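Local coordinates for protein glyoxylate reductase (Paecilomyces sp. J18, PDB 3WNV) that probably reduces glyoxylate to glycolate with a nicotinamide cofactor, as a fungal member of the D-isomer specific 2-hydroxyacid dehydrogenase family, at residues V94-P108 with E316-K328. Numbering follows the deposited sequence.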
loop_
_atom_site.group_PDB
_atom_site.type_symbol
_atom_site.label_atom_id
_atom_site.label_comp_id
_atom_site.label_asym_id
_atom_site.label_seq_id
_atom_site.Cartn_x
_atom_site.Cartn_y
_atom_site.Cartn_z
ATOM N N VAL A 94 -4.890 4.445 -14.664
ATOM C CA VAL A 94 -5.119 5.882 -14.667
ATOM C C VAL A 94 -5.142 6.554 -16.053
ATOM O O VAL A 94 -6.006 7.372 -16.330
ATOM C CB VAL A 94 -4.152 6.597 -13.704
ATOM C CG1 VAL A 94 -4.359 8.112 -13.776
ATOM C CG2 VAL A 94 -4.330 6.053 -12.259
ATOM N N ASP A 95 -4.201 6.236 -16.939
ATOM C CA ASP A 95 -4.264 6.797 -18.276
ATOM C C ASP A 95 -5.528 6.402 -19.049
ATOM O O ASP A 95 -6.113 7.232 -19.774
ATOM C CB ASP A 95 -3.009 6.418 -19.084
ATOM C CG ASP A 95 -1.750 7.094 -18.553
ATOM O OD1 ASP A 95 -1.873 8.011 -17.716
ATOM O OD2 ASP A 95 -0.636 6.724 -18.976
ATOM N N ALA A 96 -5.958 5.140 -18.932
ATOM C CA ALA A 96 -7.239 4.778 -19.592
ATOM C C ALA A 96 -8.399 5.636 -19.071
ATOM O O ALA A 96 -9.264 6.115 -19.856
ATOM C CB ALA A 96 -7.552 3.259 -19.430
ATOM N N ALA A 97 -8.408 5.869 -17.757
ATOM C CA ALA A 97 -9.425 6.740 -17.171
ATOM C C ALA A 97 -9.387 8.163 -17.716
ATOM O O ALA A 97 -10.424 8.735 -18.063
ATOM C CB ALA A 97 -9.317 6.746 -15.646
ATOM N N THR A 98 -8.185 8.728 -17.804
ATOM C CA THR A 98 -8.013 10.085 -18.332
ATOM C C THR A 98 -8.599 10.157 -19.745
ATOM O O THR A 98 -9.364 11.079 -20.081
ATOM C CB THR A 98 -6.516 10.465 -18.337
ATOM O OG1 THR A 98 -6.055 10.484 -16.971
ATOM C CG2 THR A 98 -6.301 11.841 -18.994
ATOM N N GLU A 99 -8.291 9.146 -20.555
ATOM C CA GLU A 99 -8.791 9.092 -21.930
ATOM C C GLU A 99 -10.323 9.025 -22.012
ATOM O O GLU A 99 -10.934 9.545 -22.963
ATOM C CB GLU A 99 -8.186 7.903 -22.655
ATOM C CG GLU A 99 -6.708 8.022 -22.879
ATOM C CD GLU A 99 -6.142 6.740 -23.463
ATOM O OE1 GLU A 99 -6.959 5.925 -23.959
ATOM O OE2 GLU A 99 -4.903 6.547 -23.412
ATOM N N ALA A 100 -10.927 8.368 -21.022
ATOM C CA ALA A 100 -12.375 8.249 -20.953
ATOM C C ALA A 100 -12.999 9.450 -20.248
ATOM O O ALA A 100 -14.217 9.494 -20.053
ATOM C CB ALA A 100 -12.767 6.923 -20.263
ATOM N N GLY A 101 -12.205 10.460 -19.908
ATOM C CA GLY A 101 -12.766 11.628 -19.227
ATOM C C GLY A 101 -13.148 11.379 -17.763
ATOM O O GLY A 101 -14.066 12.004 -17.232
ATOM N N ILE A 102 -12.439 10.486 -17.100
ATOM C CA ILE A 102 -12.724 10.142 -15.692
ATOM C C ILE A 102 -11.594 10.610 -14.763
ATOM O O ILE A 102 -10.423 10.314 -15.002
ATOM C CB ILE A 102 -12.908 8.611 -15.527
ATOM C CG1 ILE A 102 -14.008 8.087 -16.450
ATOM C CG2 ILE A 102 -13.155 8.233 -14.054
ATOM C CD1 ILE A 102 -14.061 6.563 -16.489
ATOM N N ALA A 103 -11.955 11.343 -13.711
ATOM C CA ALA A 103 -10.998 11.806 -12.700
ATOM C C ALA A 103 -10.960 10.806 -11.570
ATOM O O ALA A 103 -12.012 10.281 -11.187
ATOM C CB ALA A 103 -11.386 13.185 -12.188
ATOM N N ILE A 104 -9.763 10.524 -11.039
ATOM C CA ILE A 104 -9.592 9.525 -9.996
ATOM C C ILE A 104 -9.029 10.182 -8.745
ATOM O O ILE A 104 -8.104 10.991 -8.831
ATOM C CB ILE A 104 -8.534 8.485 -10.428
ATOM C CG1 ILE A 104 -8.870 7.935 -11.819
ATOM C CG2 ILE A 104 -8.393 7.376 -9.405
ATOM C CD1 ILE A 104 -9.937 6.875 -11.827
ATOM N N SER A 105 -9.590 9.848 -7.584
ATOM C CA SER A 105 -8.988 10.222 -6.310
ATOM C C SER A 105 -8.564 8.992 -5.531
ATOM O O SER A 105 -9.065 7.885 -5.764
ATOM C CB SER A 105 -9.965 11.112 -5.502
ATOM O OG SER A 105 -11.076 10.367 -5.067
ATOM N N SER A 106 -7.587 9.136 -4.622
ATOM C CA SER A 106 -7.159 8.014 -3.783
ATOM C C SER A 106 -7.181 8.543 -2.369
ATOM O O SER A 106 -7.753 9.628 -2.137
ATOM C CB SER A 106 -5.720 7.572 -4.129
ATOM O OG SER A 106 -4.916 8.738 -4.182
ATOM N N THR A 107 -6.571 7.808 -1.446
ATOM C CA THR A 107 -6.519 8.236 -0.038
ATOM C C THR A 107 -5.080 8.309 0.480
ATOM O O THR A 107 -4.667 7.414 1.225
ATOM C CB THR A 107 -7.301 7.306 0.873
ATOM O OG1 THR A 107 -6.758 5.970 0.818
ATOM C CG2 THR A 107 -8.777 7.274 0.461
ATOM N N PRO A 108 -4.413 9.450 0.197
ATOM C CA PRO A 108 -3.038 9.801 0.626
ATOM C C PRO A 108 -2.957 10.675 1.897
ATOM O O PRO A 108 -3.680 11.590 2.029
ATOM C CB PRO A 108 -2.567 10.683 -0.523
ATOM C CG PRO A 108 -3.811 11.442 -0.862
ATOM C CD PRO A 108 -4.865 10.348 -0.880
ATOM N N GLU A 316 -20.984 17.907 -5.786
ATOM C CA GLU A 316 -21.479 19.254 -5.487
ATOM C C GLU A 316 -20.751 20.340 -6.280
ATOM O O GLU A 316 -21.373 21.288 -6.757
ATOM C CB GLU A 316 -21.358 19.566 -3.980
ATOM C CG GLU A 316 -22.320 18.796 -3.068
ATOM C CD GLU A 316 -22.070 19.041 -1.575
ATOM O OE1 GLU A 316 -21.019 19.624 -1.199
ATOM O OE2 GLU A 316 -22.924 18.625 -0.759
ATOM N N LYS A 317 -19.441 20.183 -6.421
ATOM C CA LYS A 317 -18.563 21.228 -6.946
ATOM C C LYS A 317 -17.852 20.819 -8.234
ATOM O O LYS A 317 -17.314 21.665 -8.938
ATOM C CB LYS A 317 -17.545 21.629 -5.856
ATOM C CG LYS A 317 -18.228 22.286 -4.638
ATOM C CD LYS A 317 -17.267 22.651 -3.515
ATOM C CE LYS A 317 -18.040 23.232 -2.324
ATOM N NZ LYS A 317 -17.235 23.244 -1.067
ATOM N N GLY A 318 -17.835 19.526 -8.555
ATOM C CA GLY A 318 -17.177 19.103 -9.785
ATOM C C GLY A 318 -15.673 19.135 -9.627
ATOM O O GLY A 318 -14.918 19.387 -10.582
ATOM N N GLU A 319 -15.222 18.875 -8.413
ATOM C CA GLU A 319 -13.793 18.751 -8.179
ATOM C C GLU A 319 -13.475 17.746 -7.074
ATOM O O GLU A 319 -14.277 17.511 -6.179
ATOM C CB GLU A 319 -13.162 20.121 -7.903
ATOM C CG GLU A 319 -13.581 20.756 -6.602
ATOM C CD GLU A 319 -13.840 22.236 -6.755
ATOM O OE1 GLU A 319 -14.177 22.658 -7.884
ATOM O OE2 GLU A 319 -13.730 22.969 -5.747
ATOM N N LEU A 320 -12.301 17.142 -7.165
ATOM C CA LEU A 320 -11.840 16.199 -6.166
ATOM C C LEU A 320 -10.979 16.881 -5.089
ATOM O O LEU A 320 -10.463 17.986 -5.286
ATOM C CB LEU A 320 -11.051 15.072 -6.840
ATOM C CG LEU A 320 -11.833 14.156 -7.773
ATOM C CD1 LEU A 320 -10.871 13.246 -8.575
ATOM C CD2 LEU A 320 -12.853 13.313 -6.987
ATOM N N LEU A 321 -10.837 16.216 -3.952
ATOM C CA LEU A 321 -9.988 16.701 -2.875
ATOM C C LEU A 321 -8.575 16.141 -3.004
ATOM O O LEU A 321 -7.593 16.864 -2.827
ATOM C CB LEU A 321 -10.580 16.298 -1.522
ATOM C CG LEU A 321 -11.992 16.796 -1.267
ATOM C CD1 LEU A 321 -12.374 16.500 0.180
ATOM C CD2 LEU A 321 -12.080 18.275 -1.546
ATOM N N THR A 322 -8.473 14.842 -3.297
ATOM C CA THR A 322 -7.189 14.179 -3.442
ATOM C C THR A 322 -7.043 13.436 -4.778
ATOM O O THR A 322 -6.826 12.211 -4.814
ATOM C CB THR A 322 -6.943 13.176 -2.335
ATOM O OG1 THR A 322 -8.058 12.268 -2.223
ATOM C CG2 THR A 322 -6.731 13.901 -1.001
ATOM N N GLN A 323 -7.155 14.183 -5.853
ATOM C CA GLN A 323 -6.968 13.618 -7.206
ATOM C C GLN A 323 -5.562 13.040 -7.346
ATOM O O GLN A 323 -4.593 13.621 -6.845
ATOM C CB GLN A 323 -7.182 14.686 -8.252
ATOM C CG GLN A 323 -7.157 14.123 -9.683
ATOM C CD GLN A 323 -7.593 15.136 -10.734
ATOM O OE1 GLN A 323 -7.527 16.344 -10.514
ATOM N NE2 GLN A 323 -8.043 14.644 -11.890
ATOM N N VAL A 324 -5.453 11.871 -7.980
ATOM C CA VAL A 324 -4.153 11.205 -8.151
ATOM C C VAL A 324 -3.148 12.120 -8.887
ATOM O O VAL A 324 -3.520 12.851 -9.799
ATOM C CB VAL A 324 -4.307 9.866 -8.871
ATOM C CG1 VAL A 324 -5.133 8.882 -8.010
ATOM C CG2 VAL A 324 -4.924 10.042 -10.285
ATOM N N PRO A 325 -1.856 12.099 -8.460
ATOM C CA PRO A 325 -0.867 13.029 -9.028
ATOM C C PRO A 325 -0.676 12.840 -10.542
ATOM O O PRO A 325 -0.394 13.812 -11.229
ATOM C CB PRO A 325 0.433 12.698 -8.255
ATOM C CG PRO A 325 0.182 11.365 -7.586
ATOM C CD PRO A 325 -1.311 11.333 -7.329
ATOM N N GLU A 326 -0.849 11.625 -11.054
ATOM C CA GLU A 326 -0.822 11.452 -12.524
ATOM C C GLU A 326 -1.718 12.406 -13.305
ATOM O O GLU A 326 -1.367 12.827 -14.416
ATOM C CB GLU A 326 -1.160 10.021 -12.930
ATOM C CG GLU A 326 -0.167 9.007 -12.453
ATOM C CD GLU A 326 -0.451 8.533 -11.038
ATOM O OE1 GLU A 326 -1.115 9.254 -10.275
ATOM O OE2 GLU A 326 -0.005 7.431 -10.687
ATOM N N GLN A 327 -2.875 12.765 -12.748
ATOM C CA GLN A 327 -3.804 13.593 -13.500
ATOM C C GLN A 327 -3.691 15.037 -13.072
ATOM O O GLN A 327 -4.330 15.902 -13.646
ATOM C CB GLN A 327 -5.261 13.136 -13.299
ATOM C CG GLN A 327 -5.541 11.684 -13.700
ATOM C CD GLN A 327 -7.014 11.343 -13.580
ATOM O OE1 GLN A 327 -7.669 11.759 -12.620
ATOM N NE2 GLN A 327 -7.558 10.617 -14.579
ATOM N N LYS A 328 -2.879 15.303 -12.061
ATOM C CA LYS A 328 -2.919 16.603 -11.402
ATOM C C LYS A 328 -1.678 17.446 -11.704
ATOM O O LYS A 328 -1.180 17.477 -12.836
ATOM C CB LYS A 328 -3.089 16.393 -9.888
ATOM C CG LYS A 328 -3.685 17.568 -9.105
ATOM C CD LYS A 328 -3.829 17.178 -7.629
ATOM C CE LYS A 328 -4.160 18.372 -6.737
ATOM N NZ LYS A 328 -4.545 17.968 -5.337
#
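Gln327 lays its carboxamide between Thr98, near the end of helix 94-99, and Ile104 of strand 103-105, and uses both of its polar atoms there. NE2 gives one proton to the carbonyl O of Ile102 at 2.9 Å, in the plane of both groups, and the other to OG1 of Thr98 at 2.8 Å. OE1 accepts from the backbone N of Ile104 (2.9 Å) and, from the opposite face of the amide, from NE2 of Gln323. Glutamine suits this place because one flat group both donates and accepts, taking up Ile102 O and Ile104 N much as a neighbouring strand would. With an alanine here, Ile104 N and Ile102 O would probably lose their partners and the Gln323 amide would be freer to turn. Strand 103-105 edges a five-stranded parallel sheet; its other side pairs with strand 81-85, while the C-terminal tail, arriving after helix 297-317, adds a single bridge, Ser105 with Gln323. Val324 N bonds Ile104 O (2.9 Å), and Thr322 O accepts from Ser106 N. With OG1 set between its own backbone N and carbonyl carbon (chi1 52°), Thr322 donates to Ser106 O at 2.7 Å and leaves its CG2 methyl to meet CG of Pro108, using hydroxyl and methyl alike. Val324, buried and branched, sets one methyl against each partner: CG1 on CG2 of Ile104, CG2 on CG1 of Val94 (4.0 Å). Leu320 sends CD1 against CB of Ala103 at 3.7 Å, where a small residue lets the leucine approach the strand.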